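PDB 2Z5L: tylactone synthase starter module and modules 1 & 2 from Streptomyces fradiae, which supplies the first ketoreductase of the tylosin polyketide synthase, a short-chain dehydrogenase/reductase-type domain that probably reduces a beta-keto group of the growing chain and sets its chirality. Local coordinates for residues A[104-109]-A[139-144]. Numbering follows the deposited sequence.
Sequences EENTTV and AARVWA
Thr107 and Val109 exchange backbone hydrogen bonds with 139-144 in a worked example of the beta-alpha-beta unit of Rossmann-type folds: strand 107-111 leads through helix 119-135 into strand 140-147, which returns parallel beside it. Axes of the paired portions run 4.6 Å apart, 15° from parallel.

Four main-chain bonds join the strands in the staggered parallel pattern. Thr107 N donates to Ala139 O at 3.2 Å, and Thr107 O receives Arg141 N. Val109 N reaches Arg141 O at 2.7 Å, though bent to 133° at the hydrogen. Trp143 N to Val109 O, at 2.8 Å, is nearly straight. CA-H groups of Ala140 and Val142 add contacts to Thr107 O and Val109 O. On the outer edges, Thr108 bonds to Arg49 and Leu51, and Val142 to Ile179 and Gly181, where strand 180-186 begins, placing both strands inside a larger sheet.

Apolar packing divides between two faces. Val109 and Val142 lie with Thr107 and Ala140 on one face, where Met99 of helix 88-99 touches Thr107 and Val109. On the other, Thr108 CG2, the branch opposite the backbone N, is carried to 4.1 Å from Trp143 CD1, meeting the indole obliquely; Val223 and Leu224 of helix 214-224 touch that indole. Arg141 turns its guanidinium away, NH1 bonding to the carbonyls of Pro177 and Trp180.

Just ahead of the strands, Ala139 CB sits 3.4 Å from Asn106 CA. A chi1 of 170° puts Asn106 OD1 2.8 Å from Ala140 N, at too poor an angle for a hydrogen bond, while ND2 makes a weak 3.1 Å bond to Thr108 OG1.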
# COMPACT_ATOMS: atom_id res chain seq x y z
N GLU A 104 6.41 -25.24 23.78
CA GLU A 104 7.39 -24.17 23.89
C GLU A 104 8.17 -23.98 22.60
O GLU A 104 8.65 -22.89 22.31
CB GLU A 104 8.34 -24.45 25.05
CG GLU A 104 7.67 -24.33 26.39
CD GLU A 104 7.15 -22.93 26.63
OE1 GLU A 104 6.35 -22.74 27.58
OE2 GLU A 104 7.54 -22.01 25.88
N GLU A 105 8.31 -25.06 21.84
CA GLU A 105 9.02 -25.01 20.57
C GLU A 105 8.39 -23.97 19.65
O GLU A 105 7.21 -23.65 19.78
CB GLU A 105 9.02 -26.39 19.90
CG GLU A 105 10.12 -27.33 20.37
CD GLU A 105 10.02 -28.73 19.75
OE1 GLU A 105 9.87 -28.83 18.51
OE2 GLU A 105 10.10 -29.72 20.50
N ASN A 106 9.19 -23.44 18.73
CA ASN A 106 8.72 -22.44 17.77
C ASN A 106 8.08 -23.10 16.57
O ASN A 106 8.60 -24.08 16.04
CB ASN A 106 9.88 -21.56 17.28
CG ASN A 106 9.48 -20.65 16.11
OD1 ASN A 106 8.65 -19.75 16.26
ND2 ASN A 106 10.06 -20.90 14.94
N THR A 107 6.96 -22.55 16.13
CA THR A 107 6.27 -23.07 14.96
C THR A 107 6.37 -22.01 13.88
O THR A 107 5.81 -20.92 14.01
CB THR A 107 4.77 -23.31 15.23
OG1 THR A 107 4.60 -24.04 16.45
CG2 THR A 107 4.16 -24.10 14.07
N THR A 108 7.10 -22.31 12.81
CA THR A 108 7.23 -21.37 11.73
C THR A 108 6.11 -21.61 10.73
O THR A 108 6.12 -22.60 10.00
CB THR A 108 8.57 -21.52 11.00
OG1 THR A 108 9.64 -21.20 11.90
CG2 THR A 108 8.62 -20.59 9.79
N VAL A 109 5.13 -20.70 10.70
CA VAL A 109 4.00 -20.81 9.79
C VAL A 109 4.30 -20.21 8.41
O VAL A 109 4.57 -19.01 8.29
CB VAL A 109 2.74 -20.09 10.35
CG1 VAL A 109 1.53 -20.44 9.49
CG2 VAL A 109 2.51 -20.49 11.79
N ALA A 139 6.29 -18.59 20.81
CA ALA A 139 7.23 -18.91 19.75
C ALA A 139 6.52 -19.28 18.45
O ALA A 139 5.99 -20.38 18.31
CB ALA A 139 8.15 -20.05 20.18
N ALA A 140 6.51 -18.35 17.50
CA ALA A 140 5.88 -18.56 16.19
C ALA A 140 6.28 -17.46 15.21
O ALA A 140 6.40 -16.30 15.58
CB ALA A 140 4.37 -18.60 16.35
N ARG A 141 6.51 -17.84 13.95
CA ARG A 141 6.88 -16.88 12.91
C ARG A 141 5.97 -17.08 11.71
O ARG A 141 5.88 -18.17 11.15
CB ARG A 141 8.34 -17.06 12.48
CG ARG A 141 9.38 -16.60 13.51
CD ARG A 141 9.28 -15.11 13.76
NE ARG A 141 10.10 -14.68 14.89
CZ ARG A 141 10.22 -13.42 15.29
NH1 ARG A 141 9.56 -12.46 14.67
NH2 ARG A 141 10.98 -13.12 16.34
N VAL A 142 5.31 -16.00 11.29
CA VAL A 142 4.41 -16.09 10.15
C VAL A 142 5.06 -15.51 8.91
O VAL A 142 5.44 -14.34 8.88
CB VAL A 142 3.09 -15.34 10.41
CG1 VAL A 142 2.13 -15.55 9.22
CG2 VAL A 142 2.45 -15.85 11.70
N TRP A 143 5.20 -16.34 7.89
CA TRP A 143 5.79 -15.88 6.65
C TRP A 143 4.74 -15.98 5.55
O TRP A 143 4.11 -17.01 5.39
CB TRP A 143 7.01 -16.72 6.30
CG TRP A 143 8.22 -16.33 7.09
CD1 TRP A 143 8.54 -16.71 8.36
CD2 TRP A 143 9.27 -15.46 6.65
NE1 TRP A 143 9.72 -16.12 8.75
CE2 TRP A 143 10.19 -15.35 7.72
CE3 TRP A 143 9.51 -14.75 5.47
CZ2 TRP A 143 11.34 -14.56 7.63
CZ3 TRP A 143 10.66 -13.97 5.38
CH2 TRP A 143 11.56 -13.88 6.46
N ALA A 144 4.55 -14.89 4.81
CA ALA A 144 3.57 -14.89 3.75
C ALA A 144 4.27 -14.94 2.40
O ALA A 144 5.04 -14.04 2.05
CB ALA A 144 2.68 -13.67 3.84